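Local coordinates for protein SusD homolog (Bacteroides thetaiotaomicron VPI-5482, PDB 3IV0) that is a SusD-family outer-membrane protein of undetermined ligand that probably binds glycans at the cell surface, as in its relatives of the starch utilisation system, at residues D62-Y67 with M279-F284; I206-H211 with I363-A368; L234-E239 with L372-A377; D286-S291 with P298-S303. One frame throughout, in Å; residues are numbered along the deposited sequence. Where two conformers were deposited one is given.

Contact 1. Residues D62-Y67 with M279-F284; sequences DKYVAY and MMNAKF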
loop_
_atom_site.group_PDB
_atom_site.type_symbol
_atom_site.label_atom_id
_atom_site.label_comp_id
_atom_site.label_asym_id
_atom_site.label_seq_id
_atom_site.Cartn_x
_atom_site.Cartn_y
_atom_site.Cartn_z
ATOM N N ASP A 62 -24.473 6.203 -0.340
ATOM C CA ASP A 62 -23.095 5.846 0.085
ATOM C C ASP A 62 -22.205 7.059 -0.150
ATOM O O ASP A 62 -21.387 7.125 -1.096
ATOM C CB ASP A 62 -22.604 4.637 -0.714
ATOM C CG ASP A 62 -23.412 3.388 -0.417
ATOM O OD1 ASP A 62 -23.747 3.166 0.771
ATOM O OD2 ASP A 62 -23.661 2.603 -1.340
ATOM N N LYS A 63 -22.384 8.040 0.710
ATOM C CA LYS A 63 -21.912 9.386 0.453
ATOM C C LYS A 63 -20.396 9.471 0.433
ATOM O O LYS A 63 -19.816 10.301 -0.268
ATOM C CB LYS A 63 -22.472 10.322 1.512
ATOM C CG LYS A 63 -23.965 10.555 1.338
ATOM C CD LYS A 63 -24.485 11.474 2.427
ATOM C CE LYS A 63 -25.940 11.823 2.137
ATOM N NZ LYS A 63 -26.594 12.551 3.253
ATOM N N TYR A 64 -19.739 8.580 1.164
ATOM C CA TYR A 64 -18.281 8.593 1.271
ATOM C C TYR A 64 -17.590 8.364 -0.068
ATOM O O TYR A 64 -16.481 8.869 -0.264
ATOM C CB TYR A 64 -17.789 7.582 2.303
ATOM C CG TYR A 64 -18.089 6.145 2.013
ATOM C CD1 TYR A 64 -17.219 5.362 1.296
ATOM C CD2 TYR A 64 -19.256 5.554 2.499
ATOM C CE1 TYR A 64 -17.482 4.035 1.036
ATOM C CE2 TYR A 64 -19.540 4.218 2.231
ATOM C CZ TYR A 64 -18.638 3.464 1.505
ATOM O OH TYR A 64 -18.886 2.141 1.280
ATOM N N VAL A 65 -18.248 7.687 -1.017
ATOM C CA VAL A 65 -17.633 7.467 -2.312
ATOM C C VAL A 65 -17.345 8.793 -3.009
ATOM O O VAL A 65 -16.233 9.038 -3.454
ATOM C CB VAL A 65 -18.482 6.565 -3.219
ATOM C CG1 VAL A 65 -17.847 6.484 -4.610
ATOM C CG2 VAL A 65 -18.610 5.179 -2.560
ATOM N N ALA A 66 -18.368 9.623 -3.172
ATOM C CA ALA A 66 -18.170 10.957 -3.757
ATOM C C ALA A 66 -17.242 11.818 -2.936
ATOM O O ALA A 66 -16.435 12.541 -3.491
ATOM C CB ALA A 66 -19.525 11.704 -3.977
ATOM N N TYR A 67 -17.375 11.818 -1.611
ATOM C CA TYR A 67 -16.451 12.608 -0.817
ATOM C C TYR A 67 -14.999 12.233 -1.117
ATOM O O TYR A 67 -14.136 13.115 -1.319
ATOM C CB TYR A 67 -16.732 12.454 0.663
ATOM C CG TYR A 67 -18.095 12.940 1.125
ATOM C CD1 TYR A 67 -18.762 14.001 0.519
ATOM C CD2 TYR A 67 -18.684 12.359 2.229
ATOM C CE1 TYR A 67 -20.003 14.429 1.004
ATOM C CE2 TYR A 67 -19.887 12.786 2.712
ATOM C CZ TYR A 67 -20.540 13.808 2.098
ATOM O OH TYR A 67 -21.750 14.204 2.626
HETATM N N MSE A 279 -12.496 -6.405 6.950
HETATM C CA MSE A 279 -13.807 -5.849 6.695
HETATM C C MSE A 279 -14.128 -5.958 5.219
HETATM O O MSE A 279 -13.265 -5.708 4.373
HETATM C CB MSE A 279 -13.825 -4.390 7.064
HETATM C CG MSE A 279 -13.827 -4.143 8.493
HETATM SE SE MSE A 279 -13.738 -2.253 8.958
HETATM C CE MSE A 279 -15.268 -1.725 8.125
HETATM N N MSE A 280 -15.358 -6.317 4.898
HETATM C CA MSE A 280 -15.785 -6.365 3.538
HETATM C C MSE A 280 -15.477 -5.039 2.815
HETATM O O MSE A 280 -14.937 -5.036 1.702
HETATM C CB MSE A 280 -17.274 -6.658 3.519
HETATM C CG MSE A 280 -17.790 -6.808 2.171
HETATM SE SE MSE A 280 -19.538 -7.624 2.105
HETATM C CE MSE A 280 -19.199 -8.821 2.780
ATOM N N ASN A 281 -15.805 -3.928 3.456
ATOM C CA ASN A 281 -15.658 -2.602 2.857
ATOM C C ASN A 281 -14.185 -2.177 2.729
ATOM O O ASN A 281 -13.853 -1.232 2.041
ATOM C CB ASN A 281 -16.474 -1.582 3.668
ATOM C CG ASN A 281 -16.703 -0.266 2.971
ATOM O OD1 ASN A 281 -16.917 -0.164 1.727
ATOM N ND2 ASN A 281 -16.712 0.759 3.761
ATOM N N ALA A 282 -13.309 -2.874 3.440
ATOM C CA ALA A 282 -11.864 -2.660 3.348
ATOM C C ALA A 282 -11.204 -3.322 2.148
ATOM O O ALA A 282 -10.070 -2.985 1.769
ATOM C CB ALA A 282 -11.155 -3.167 4.612
ATOM N N LYS A 283 -11.895 -4.302 1.562
ATOM C CA LYS A 283 -11.371 -5.068 0.439
ATOM C C LYS A 283 -11.866 -4.438 -0.852
ATOM O O LYS A 283 -13.065 -4.502 -1.173
ATOM C CB LYS A 283 -11.809 -6.524 0.536
ATOM C CG LYS A 283 -11.169 -7.212 1.741
ATOM C CD LYS A 283 -11.516 -8.686 1.832
ATOM C CE LYS A 283 -12.817 -8.898 2.555
ATOM N NZ LYS A 283 -13.011 -10.354 2.926
ATOM N N PHE A 284 -10.943 -3.883 -1.619
ATOM C CA PHE A 284 -11.299 -3.273 -2.890
ATOM C C PHE A 284 -12.190 -4.180 -3.716
ATOM O O PHE A 284 -13.255 -3.753 -4.244
ATOM C CB PHE A 284 -10.004 -2.966 -3.658
ATOM C CG PHE A 284 -10.202 -2.407 -5.051
ATOM C CD1 PHE A 284 -10.393 -1.055 -5.227
ATOM C CD2 PHE A 284 -10.175 -3.226 -6.164
ATOM C CE1 PHE A 284 -10.541 -0.505 -6.494
ATOM C CE2 PHE A 284 -10.330 -2.666 -7.436
ATOM C CZ PHE A 284 -10.536 -1.305 -7.570
#
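The Asn281 side-chain amide approaches the hydroxyl end of the Tyr64 ring obliquely and from the opposite direction. The two planes stand 72° apart. Asn281 OD1 is modelled 3.1 Å from Tyr64 OH, but the amide may be turned over and the identity of that atom is doubtful. Either way, Asn281 CG sits 3.7 Å from Tyr64 OH. The Tyr46 ring meets the Tyr64 ring with nearly parallel planes. Leu299, Met50 and Leu76 also touch Tyr64 and bury it.

The contact joins the start of helix 63-69 to the loop between strand 264-268 and helix 284-287. In that loop, residues 280-282 form a short 3-10 segment. It is held by the backbone bonds from Ala282 N to Met279 O, 3.0 Å long, and from Lys283 N to Met280 O, 3.1 Å long. Tyr64 CG lies between its own backbone N and carbonyl carbon (chi1 63°), which carries the ring off the helix toward the 3-10 segment. Asn281 holds CG opposite its backbone N (chi1 -165°) and reaches back to meet it. The two segments bury only 70 Å² between them. A 1,2-ethanediol, probably from the crystallisation liquor, lies about 4 Å from the Asn281 side chain, measured between nearest atoms.

Contact 2. Residues I206-H211 with I363-A368; sequences IALMMH and IVFRYA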
loop_
_atom_site.group_PDB
_atom_site.type_symbol
_atom_site.label_atom_id
_atom_site.label_comp_id
_atom_site.label_asym_id
_atom_site.label_seq_id
_atom_site.Cartn_x
_atom_site.Cartn_y
_atom_site.Cartn_z
ATOM N N ILE A 206 13.303 -3.894 1.119
ATOM C CA ILE A 206 13.697 -3.144 -0.063
ATOM C C ILE A 206 12.519 -2.342 -0.618
ATOM O O ILE A 206 12.680 -1.153 -0.937
ATOM C CB ILE A 206 14.273 -4.097 -1.130
ATOM C CG1 ILE A 206 15.619 -4.677 -0.664
ATOM C CG2 ILE A 206 14.450 -3.351 -2.466
ATOM C CD1 ILE A 206 16.057 -5.897 -1.462
ATOM N N ALA A 207 11.354 -2.945 -0.759
ATOM C CA ALA A 207 10.208 -2.245 -1.325
ATOM C C ALA A 207 9.835 -1.039 -0.488
ATOM O O ALA A 207 9.578 0.058 -1.000
ATOM C CB ALA A 207 9.027 -3.169 -1.476
ATOM N N LEU A 208 9.795 -1.196 0.831
ATOM C CA LEU A 208 9.464 -0.098 1.714
ATOM C C LEU A 208 10.476 1.047 1.576
ATOM O O LEU A 208 10.125 2.212 1.490
ATOM C CB LEU A 208 9.379 -0.573 3.163
ATOM C CG LEU A 208 9.128 0.525 4.197
ATOM C CD1 LEU A 208 7.904 1.393 3.867
ATOM C CD2 LEU A 208 9.047 -0.042 5.612
HETATM N N MSE A 209 11.749 0.708 1.506
HETATM C CA MSE A 209 12.770 1.732 1.353
HETATM C C MSE A 209 12.653 2.475 0.052
HETATM O O MSE A 209 12.878 3.685 0.002
HETATM C CB MSE A 209 14.151 1.123 1.507
HETATM C CG MSE A 209 14.511 0.642 2.943
HETATM SE SE MSE A 209 16.272 -0.092 3.101
HETATM C CE MSE A 209 17.365 1.572 2.978
HETATM N N MSE A 210 12.256 1.769 -1.011
HETATM C CA MSE A 210 12.049 2.443 -2.281
HETATM C C MSE A 210 10.909 3.435 -2.202
HETATM O O MSE A 210 11.030 4.565 -2.661
HETATM C CB MSE A 210 11.812 1.458 -3.419
HETATM C CG MSE A 210 12.945 0.509 -3.616
HETATM SE SE MSE A 210 12.621 -0.974 -4.861
HETATM C CE MSE A 210 12.719 -0.056 -6.381
ATOM N N HIS A 211 9.818 3.039 -1.543
ATOM C CA HIS A 211 8.690 3.935 -1.362
ATOM C C HIS A 211 9.059 5.146 -0.519
ATOM O O HIS A 211 8.698 6.272 -0.849
ATOM C CB HIS A 211 7.555 3.178 -0.694
ATOM C CG HIS A 211 6.618 2.578 -1.654
ATOM N ND1 HIS A 211 6.809 1.352 -2.269
ATOM C CD2 HIS A 211 5.456 3.072 -2.117
ATOM C CE1 HIS A 211 5.783 1.131 -3.084
ATOM N NE2 HIS A 211 4.956 2.156 -3.001
ATOM N N ILE A 363 -2.223 -7.366 -0.866
ATOM C CA ILE A 363 -0.863 -7.315 -1.394
ATOM C C ILE A 363 -0.300 -5.911 -1.337
ATOM O O ILE A 363 -0.599 -5.088 -2.235
ATOM C CB ILE A 363 -0.774 -7.809 -2.827
ATOM C CG1 ILE A 363 -1.430 -9.196 -2.973
ATOM C CG2 ILE A 363 0.686 -7.911 -3.259
ATOM C CD1 ILE A 363 -0.931 -10.331 -2.004
ATOM N N VAL A 364 0.505 -5.598 -0.321
ATOM C CA VAL A 364 0.953 -4.246 -0.075
ATOM C C VAL A 364 2.037 -3.863 -1.072
ATOM O O VAL A 364 1.957 -2.788 -1.710
ATOM C CB VAL A 364 1.460 -4.095 1.375
ATOM C CG1 VAL A 364 2.063 -2.686 1.602
ATOM C CG2 VAL A 364 0.325 -4.333 2.361
ATOM N N PHE A 365 3.044 -4.692 -1.219
ATOM C CA PHE A 365 4.125 -4.485 -2.164
ATOM C C PHE A 365 4.285 -5.768 -2.931
ATOM O O PHE A 365 4.333 -6.861 -2.343
ATOM C CB PHE A 365 5.442 -4.178 -1.456
ATOM C CG PHE A 365 5.421 -2.946 -0.576
ATOM C CD1 PHE A 365 4.930 -1.716 -1.026
ATOM C CD2 PHE A 365 5.979 -3.012 0.716
ATOM C CE1 PHE A 365 4.948 -0.616 -0.221
ATOM C CE2 PHE A 365 5.996 -1.870 1.524
ATOM C CZ PHE A 365 5.454 -0.693 1.052
ATOM N N ARG A 366 4.418 -5.684 -4.248
ATOM C CA ARG A 366 4.769 -6.881 -5.005
ATOM C C ARG A 366 5.795 -6.592 -6.092
ATOM O O ARG A 366 6.135 -5.424 -6.370
ATOM C CB ARG A 366 3.567 -7.603 -5.566
ATOM C CG ARG A 366 2.799 -6.833 -6.573
ATOM C CD ARG A 366 1.650 -7.703 -7.128
ATOM N NE ARG A 366 0.700 -6.896 -7.889
ATOM C CZ ARG A 366 0.632 -6.859 -9.221
ATOM N NH1 ARG A 366 1.453 -7.535 -9.988
ATOM N NH2 ARG A 366 -0.294 -6.117 -9.787
ATOM N N TYR A 367 6.347 -7.642 -6.673
ATOM C CA TYR A 367 7.541 -7.524 -7.496
ATOM C C TYR A 367 7.311 -6.667 -8.733
ATOM O O TYR A 367 8.184 -5.886 -9.088
ATOM C CB TYR A 367 8.044 -8.919 -7.810
ATOM C CG TYR A 367 9.383 -9.024 -8.492
ATOM C CD1 TYR A 367 10.520 -8.363 -8.030
ATOM C CD2 TYR A 367 9.537 -9.882 -9.564
ATOM C CE1 TYR A 367 11.744 -8.514 -8.685
ATOM C CE2 TYR A 367 10.766 -10.080 -10.179
ATOM C CZ TYR A 367 11.833 -9.368 -9.760
ATOM O OH TYR A 367 13.049 -9.557 -10.381
ATOM N N ALA A 368 6.147 -6.728 -9.376
ATOM C CA ALA A 368 5.919 -5.882 -10.544
ATOM C C ALA A 368 5.979 -4.423 -10.149
ATOM O O ALA A 368 6.506 -3.587 -10.894
ATOM C CB ALA A 368 4.544 -6.174 -11.211
#
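Phe365 lies between helix 202-219 and its own strand, with one ring face turned to Ala207 and the other to Val364. On the helix side Ala207 CB reaches Phe365 CG at 3.7 Å. On the strand side Val364 CG1 sits over the ring centre, 3.8 Å above the plane. His211 comes in from the same side as Ala207. The two aromatic side chains slide past each other in opposite directions, with planes at 35° and centroids 4.7 Å apart. Their closest atoms are His211 ND1 and Phe365 CE1, at 3.4 Å. CE1 lies above the rim of the imidazole. The imidazole is steadied at its edge by a weak bond from His211 ND1 to Ala207 O, 3.3 Å long, with the acceptor in the ring plane. Farther round, Phe365 CE2 packs on Leu208 CB at 4.0 Å. Phe365 holds CG beside its backbone N and opposite the carbonyl carbon (chi1 -59°), and this directs the ring at the helix. Cutting Phe365 back to an alanine is likely to open a gap between helix and strand and to leave the His211 imidazole without the ring against its face. The strand pairs antiparallel with strand 264-268, and helix 367-381 follows at once. Val364 and Phe365 both face Phe266 across that pair, which makes this a classic beta bulge.

Contact 3. Residues L234-E239 with L372-A377; sequences LGEELE and LLYAEA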
loop_
_atom_site.group_PDB
_atom_site.type_symbol
_atom_site.label_atom_id
_atom_site.label_comp_id
_atom_site.label_asym_id
_atom_site.label_seq_id
_atom_site.Cartn_x
_atom_site.Cartn_y
_atom_site.Cartn_z
ATOM N N LEU A 234 18.733 0.253 -4.492
ATOM C CA LEU A 234 17.804 -0.721 -3.948
ATOM C C LEU A 234 17.301 -1.673 -5.027
ATOM O O LEU A 234 17.133 -2.874 -4.805
ATOM C CB LEU A 234 16.641 0.022 -3.292
ATOM C CG LEU A 234 17.027 0.635 -1.934
ATOM C CD1 LEU A 234 16.034 1.679 -1.558
ATOM C CD2 LEU A 234 17.127 -0.496 -0.867
ATOM N N GLY A 235 17.048 -1.151 -6.208
ATOM C CA GLY A 235 16.669 -2.007 -7.345
ATOM C C GLY A 235 17.747 -3.003 -7.715
ATOM O O GLY A 235 17.482 -4.153 -8.013
ATOM N N GLU A 236 18.985 -2.535 -7.741
ATOM C CA GLU A 236 20.112 -3.399 -8.036
ATOM C C GLU A 236 20.198 -4.500 -6.995
ATOM O O GLU A 236 20.435 -5.658 -7.324
ATOM C CB GLU A 236 21.401 -2.564 -8.087
ATOM C CG GLU A 236 21.478 -1.695 -9.326
ATOM C CD GLU A 236 22.571 -0.629 -9.313
ATOM O OE1 GLU A 236 23.224 -0.420 -8.280
ATOM O OE2 GLU A 236 22.732 0.029 -10.359
ATOM N N GLU A 237 19.956 -4.170 -5.735
ATOM C CA GLU A 237 19.934 -5.176 -4.682
ATOM C C GLU A 237 18.746 -6.128 -4.820
ATOM O O GLU A 237 18.908 -7.346 -4.675
ATOM C CB GLU A 237 19.930 -4.519 -3.302
ATOM C CG GLU A 237 19.852 -5.498 -2.125
ATOM C CD GLU A 237 21.039 -6.410 -2.017
ATOM O OE1 GLU A 237 22.112 -6.102 -2.569
ATOM O OE2 GLU A 237 20.909 -7.454 -1.366
ATOM N N LEU A 238 17.563 -5.591 -5.119
ATOM C CA LEU A 238 16.395 -6.430 -5.355
ATOM C C LEU A 238 16.700 -7.508 -6.386
ATOM O O LEU A 238 16.285 -8.664 -6.247
ATOM C CB LEU A 238 15.247 -5.570 -5.837
ATOM C CG LEU A 238 13.956 -6.311 -6.155
ATOM C CD1 LEU A 238 13.394 -6.925 -4.902
ATOM C CD2 LEU A 238 12.970 -5.357 -6.844
ATOM N N GLU A 239 17.432 -7.140 -7.425
ATOM C CA GLU A 239 17.698 -8.046 -8.529
ATOM C C GLU A 239 18.813 -9.037 -8.235
ATOM O O GLU A 239 19.176 -9.832 -9.108
ATOM C CB GLU A 239 17.984 -7.244 -9.788
ATOM C CG GLU A 239 16.723 -6.581 -10.334
ATOM C CD GLU A 239 15.640 -7.605 -10.607
ATOM O OE1 GLU A 239 15.638 -8.212 -11.701
ATOM O OE2 GLU A 239 14.817 -7.849 -9.708
ATOM N N LEU A 372 8.735 -1.443 -11.359
ATOM C CA LEU A 372 8.311 -0.152 -11.916
ATOM C C LEU A 372 8.862 1.003 -11.139
ATOM O O LEU A 372 9.197 2.023 -11.723
ATOM C CB LEU A 372 6.795 -0.079 -12.052
ATOM C CG LEU A 372 6.178 -1.052 -13.078
ATOM C CD1 LEU A 372 4.661 -1.131 -12.922
ATOM C CD2 LEU A 372 6.591 -0.714 -14.526
ATOM N N LEU A 373 9.020 0.883 -9.825
ATOM C CA LEU A 373 9.688 1.930 -9.045
ATOM C C LEU A 373 11.145 2.108 -9.450
ATOM O O LEU A 373 11.657 3.218 -9.533
ATOM C CB LEU A 373 9.611 1.631 -7.552
ATOM C CG LEU A 373 8.224 1.602 -6.889
ATOM C CD1 LEU A 373 8.409 1.386 -5.380
ATOM C CD2 LEU A 373 7.419 2.868 -7.204
ATOM N N TYR A 374 11.830 0.992 -9.664
ATOM C CA TYR A 374 13.209 0.971 -10.142
ATOM C C TYR A 374 13.281 1.670 -11.506
ATOM O O TYR A 374 14.060 2.589 -11.709
ATOM C CB TYR A 374 13.660 -0.487 -10.182
ATOM C CG TYR A 374 15.064 -0.795 -10.561
ATOM C CD1 TYR A 374 16.026 0.173 -10.725
ATOM C CD2 TYR A 374 15.447 -2.114 -10.686
ATOM C CE1 TYR A 374 17.338 -0.179 -11.051
ATOM C CE2 TYR A 374 16.741 -2.456 -10.999
ATOM C CZ TYR A 374 17.669 -1.491 -11.206
ATOM O OH TYR A 374 18.959 -1.822 -11.569
ATOM N N ALA A 375 12.386 1.292 -12.413
ATOM C CA ALA A 375 12.333 1.963 -13.705
ATOM C C ALA A 375 12.070 3.456 -13.546
ATOM O O ALA A 375 12.682 4.278 -14.244
ATOM C CB ALA A 375 11.263 1.344 -14.578
ATOM N N GLU A 376 11.120 3.841 -12.698
ATOM C CA GLU A 376 10.788 5.228 -12.503
ATOM C C GLU A 376 12.004 6.028 -12.076
ATOM O O GLU A 376 12.242 7.132 -12.579
ATOM C CB GLU A 376 9.705 5.319 -11.423
ATOM C CG GLU A 376 9.353 6.716 -11.012
ATOM C CD GLU A 376 8.288 6.777 -9.948
ATOM O OE1 GLU A 376 7.536 5.811 -9.812
ATOM O OE2 GLU A 376 8.212 7.831 -9.267
ATOM N N ALA A 377 12.774 5.523 -11.122
ATOM C CA ALA A 377 13.943 6.221 -10.603
ATOM C C ALA A 377 14.995 6.349 -11.681
ATOM O O ALA A 377 15.611 7.407 -11.838
ATOM C CB ALA A 377 14.521 5.521 -9.333
HETATM O O HOH W 1 20.918 -0.046 -12.419
#
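Tyr374 of helix 367-381 lays its ring over Gly235 near the end of helix 224-238. This is helix-to-helix packing through a CH-pi contact, in a protein whose main secondary structure is helix and whose family belongs to the TPR clan. Along the second helix, Leu372 turns to helix 385-398 and Leu373 to His211 and Leu214 of helix 202-219. Tyr374 follows and makes the contact itself. Its CG stands opposite the backbone N (chi1 -176°), which sends the ring across to the other helix. Gly235 CA sits over the middle of the ring, 3.6 Å from the centroid and 14° off the normal. The fit is close, with Gly235 C 3.5 Å from Tyr374 CE2. At the ring edge, near its plane, Glu239 CG lies 4.2 Å from Tyr374 CE2. The Glu239 carboxylate is held elsewhere, by Arg394 and Tyr367. At the polar end of the tyrosine, Glu236 CG passes 3.4 Å from Tyr374 OH. A water in the ring plane joins the two side chains: it lies 2.8 Å from Tyr374 OH and donates to Glu236 OE2 at 2.7 Å.

Contact 4. Residues D286-S291 with P298-S303; sequences DNVSYS and PLFCYS. With EDO (1,2-ethanediol), chain F.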
loop_
_atom_site.group_PDB
_atom_site.type_symbol
_atom_site.label_atom_id
_atom_site.label_comp_id
_atom_site.label_asym_id
_atom_site.label_seq_id
_atom_site.Cartn_x
_atom_site.Cartn_y
_atom_site.Cartn_z
ATOM N N ASP A 286 -14.350 -6.378 -2.927
ATOM C CA ASP A 286 -15.732 -6.453 -2.455
ATOM C C ASP A 286 -16.502 -5.186 -2.696
ATOM O O ASP A 286 -17.726 -5.172 -2.551
ATOM C CB ASP A 286 -15.807 -6.907 -0.998
ATOM C CG ASP A 286 -15.543 -8.401 -0.836
ATOM O OD1 ASP A 286 -15.767 -9.180 -1.784
ATOM O OD2 ASP A 286 -15.177 -8.826 0.289
ATOM N N ASN A 287 -15.802 -4.115 -3.073
ATOM C CA ASN A 287 -16.459 -2.876 -3.391
ATOM C C ASN A 287 -16.732 -2.719 -4.887
ATOM O O ASN A 287 -17.528 -1.841 -5.268
ATOM C CB ASN A 287 -15.624 -1.692 -2.868
ATOM C CG ASN A 287 -15.592 -1.620 -1.351
ATOM O OD1 ASN A 287 -16.558 -1.960 -0.661
ATOM N ND2 ASN A 287 -14.472 -1.152 -0.817
ATOM N N VAL A 288 -16.073 -3.524 -5.721
ATOM C CA VAL A 288 -16.186 -3.393 -7.174
ATOM C C VAL A 288 -16.713 -4.668 -7.818
ATOM O O VAL A 288 -16.629 -4.817 -9.033
ATOM C CB VAL A 288 -14.849 -2.995 -7.840
ATOM C CG1 VAL A 288 -14.450 -1.614 -7.336
ATOM C CG2 VAL A 288 -13.789 -4.016 -7.557
ATOM N N SER A 289 -17.305 -5.552 -7.041
ATOM C CA SER A 289 -17.863 -6.818 -7.541
ATOM C C SER A 289 -19.327 -6.928 -7.206
ATOM O O SER A 289 -19.780 -6.374 -6.204
ATOM C CB SER A 289 -17.140 -8.007 -6.893
ATOM O OG SER A 289 -15.751 -7.995 -7.203
ATOM N N TYR A 290 -20.076 -7.662 -8.030
ATOM C CA TYR A 290 -21.477 -7.939 -7.715
ATOM C C TYR A 290 -21.916 -9.366 -8.032
ATOM O O TYR A 290 -22.680 -9.938 -7.274
ATOM C CB TYR A 290 -22.420 -6.924 -8.407
ATOM C CG TYR A 290 -22.545 -7.076 -9.913
ATOM C CD1 TYR A 290 -21.665 -6.450 -10.782
ATOM C CD2 TYR A 290 -23.559 -7.854 -10.468
ATOM C CE1 TYR A 290 -21.768 -6.606 -12.143
ATOM C CE2 TYR A 290 -23.660 -8.016 -11.835
ATOM C CZ TYR A 290 -22.772 -7.391 -12.664
ATOM O OH TYR A 290 -22.862 -7.537 -14.032
ATOM N N SER A 291 -21.447 -9.914 -9.143
ATOM C CA SER A 291 -22.060 -11.145 -9.658
ATOM C C SER A 291 -21.755 -12.335 -8.743
ATOM O O SER A 291 -22.573 -13.241 -8.569
ATOM C CB SER A 291 -21.621 -11.408 -11.094
ATOM O OG SER A 291 -20.228 -11.638 -11.208
ATOM N N PRO A 298 -22.368 -3.361 -7.732
ATOM C CA PRO A 298 -21.319 -3.112 -6.726
ATOM C C PRO A 298 -21.493 -1.811 -5.993
ATOM O O PRO A 298 -22.401 -1.048 -6.257
ATOM C CB PRO A 298 -20.039 -3.046 -7.553
ATOM C CG PRO A 298 -20.380 -3.437 -8.930
ATOM C CD PRO A 298 -21.865 -3.169 -9.097
ATOM N N LEU A 299 -20.569 -1.512 -5.084
ATOM C CA LEU A 299 -20.579 -0.224 -4.416
ATOM C C LEU A 299 -20.307 0.940 -5.371
ATOM O O LEU A 299 -20.953 1.985 -5.304
ATOM C CB LEU A 299 -19.520 -0.228 -3.292
ATOM C CG LEU A 299 -19.415 1.057 -2.489
ATOM C CD1 LEU A 299 -20.599 1.171 -1.566
ATOM C CD2 LEU A 299 -18.116 1.068 -1.649
ATOM N N PHE A 300 -19.314 0.784 -6.246
ATOM C CA PHE A 300 -18.936 1.843 -7.171
ATOM C C PHE A 300 -18.313 1.293 -8.434
ATOM O O PHE A 300 -17.958 0.131 -8.518
ATOM C CB PHE A 300 -17.996 2.892 -6.524
ATOM C CG PHE A 300 -16.633 2.364 -6.104
ATOM C CD1 PHE A 300 -15.589 2.220 -7.028
ATOM C CD2 PHE A 300 -16.377 2.064 -4.792
ATOM C CE1 PHE A 300 -14.337 1.772 -6.643
ATOM C CE2 PHE A 300 -15.127 1.593 -4.401
ATOM C CZ PHE A 300 -14.111 1.462 -5.314
ATOM N N CYS A 301 -18.192 2.174 -9.414
ATOM C CA CYS A 301 -17.497 1.856 -10.640
ATOM C C CYS A 301 -16.616 3.008 -11.096
ATOM O O CYS A 301 -16.822 4.154 -10.741
ATOM C CB CYS A 301 -18.486 1.479 -11.759
ATOM S SG CYS A 301 -19.601 2.785 -12.307
ATOM N N TYR A 302 -15.651 2.654 -11.936
ATOM C CA TYR A 302 -14.738 3.600 -12.555
ATOM C C TYR A 302 -15.324 4.158 -13.838
ATOM O O TYR A 302 -15.973 3.428 -14.594
ATOM C CB TYR A 302 -13.428 2.888 -12.916
ATOM C CG TYR A 302 -12.518 2.686 -11.709
ATOM C CD1 TYR A 302 -12.732 1.632 -10.854
ATOM C CD2 TYR A 302 -11.531 3.597 -11.412
ATOM C CE1 TYR A 302 -11.922 1.446 -9.745
ATOM C CE2 TYR A 302 -10.705 3.415 -10.280
ATOM C CZ TYR A 302 -10.927 2.336 -9.480
ATOM O OH TYR A 302 -10.147 2.129 -8.364
ATOM N N SER A 303 -15.069 5.419 -14.086
ATOM C CA SER A 303 -15.397 6.050 -15.369
ATOM C C SER A 303 -14.928 5.218 -16.551
ATOM O O SER A 303 -13.781 4.820 -16.639
ATOM C CB SER A 303 -14.728 7.424 -15.405
ATOM O OG SER A 303 -14.594 7.942 -16.700
HETATM C C1 EDO F . -18.889 -5.223 0.119
HETATM O O1 EDO F . -19.950 -5.594 -0.720
HETATM C C2 EDO F . -18.757 -3.757 0.520
HETATM O O2 EDO F . -19.346 -2.883 -0.427
HETATM O O HOH W 2 -19.524 -4.418 -4.309
#
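Asn287 O takes two weak backbone bonds, from Phe300 N at 3.3 Å and from Leu299 N at 3.1 Å. They join the end of helix 284-287 to the start of strand 300-302 across the intervening loop. That strand pairs antiparallel with strand 55-57. Around this acceptor the side chains pack. Phe300 touches Asn287 CB with CE2 and Val288 CG1 with CE1, the latter at 3.5 Å. Its CG lies between the backbone N and carbonyl carbon (chi1 65°), which turns one ring face toward Asn287 O, offset toward the rim. Were Phe300 a serine, Val288 CG1 and Asn287 CB would probably lose the ring packed against them. Pro298 CD lies alongside Tyr290 CD1 at 3.7 Å. Farther out, Asn287 ND2 is bonded to Asn281 O. Ser289 OG is held by Ser285 O and Trp345. A 1,2-ethanediol bonds weakly to Asp286 O and Asn287 OD1. A water donates to Asp286 O at 2.6 Å and to Ser289 O at 2.7 Å, and accepts from Leu299 N.

Overall arrangement
The contacts fall into two pairs. Contacts 1 and 4 have centres about 10 Å apart and touch, through the Asn281-Asn287 bond and through Leu299 against Tyr64. Contacts 2 and 3 are also about 10 Å apart. They share helix 367-381, and Tyr367 OH reaches Glu239 OE2 between them. Contacts 1 and 3 lie on opposite sides of the chain's centre, about 33 Å apart between centres. Along the chain, contact 1 closes before contact 4 opens, and contact 4 is nested inside the loops closed by contacts 2 and 3. Contact 1 crosses both of these. Early and late parts of the sequence are thus interleaved in one body in which helix far outweighs strand.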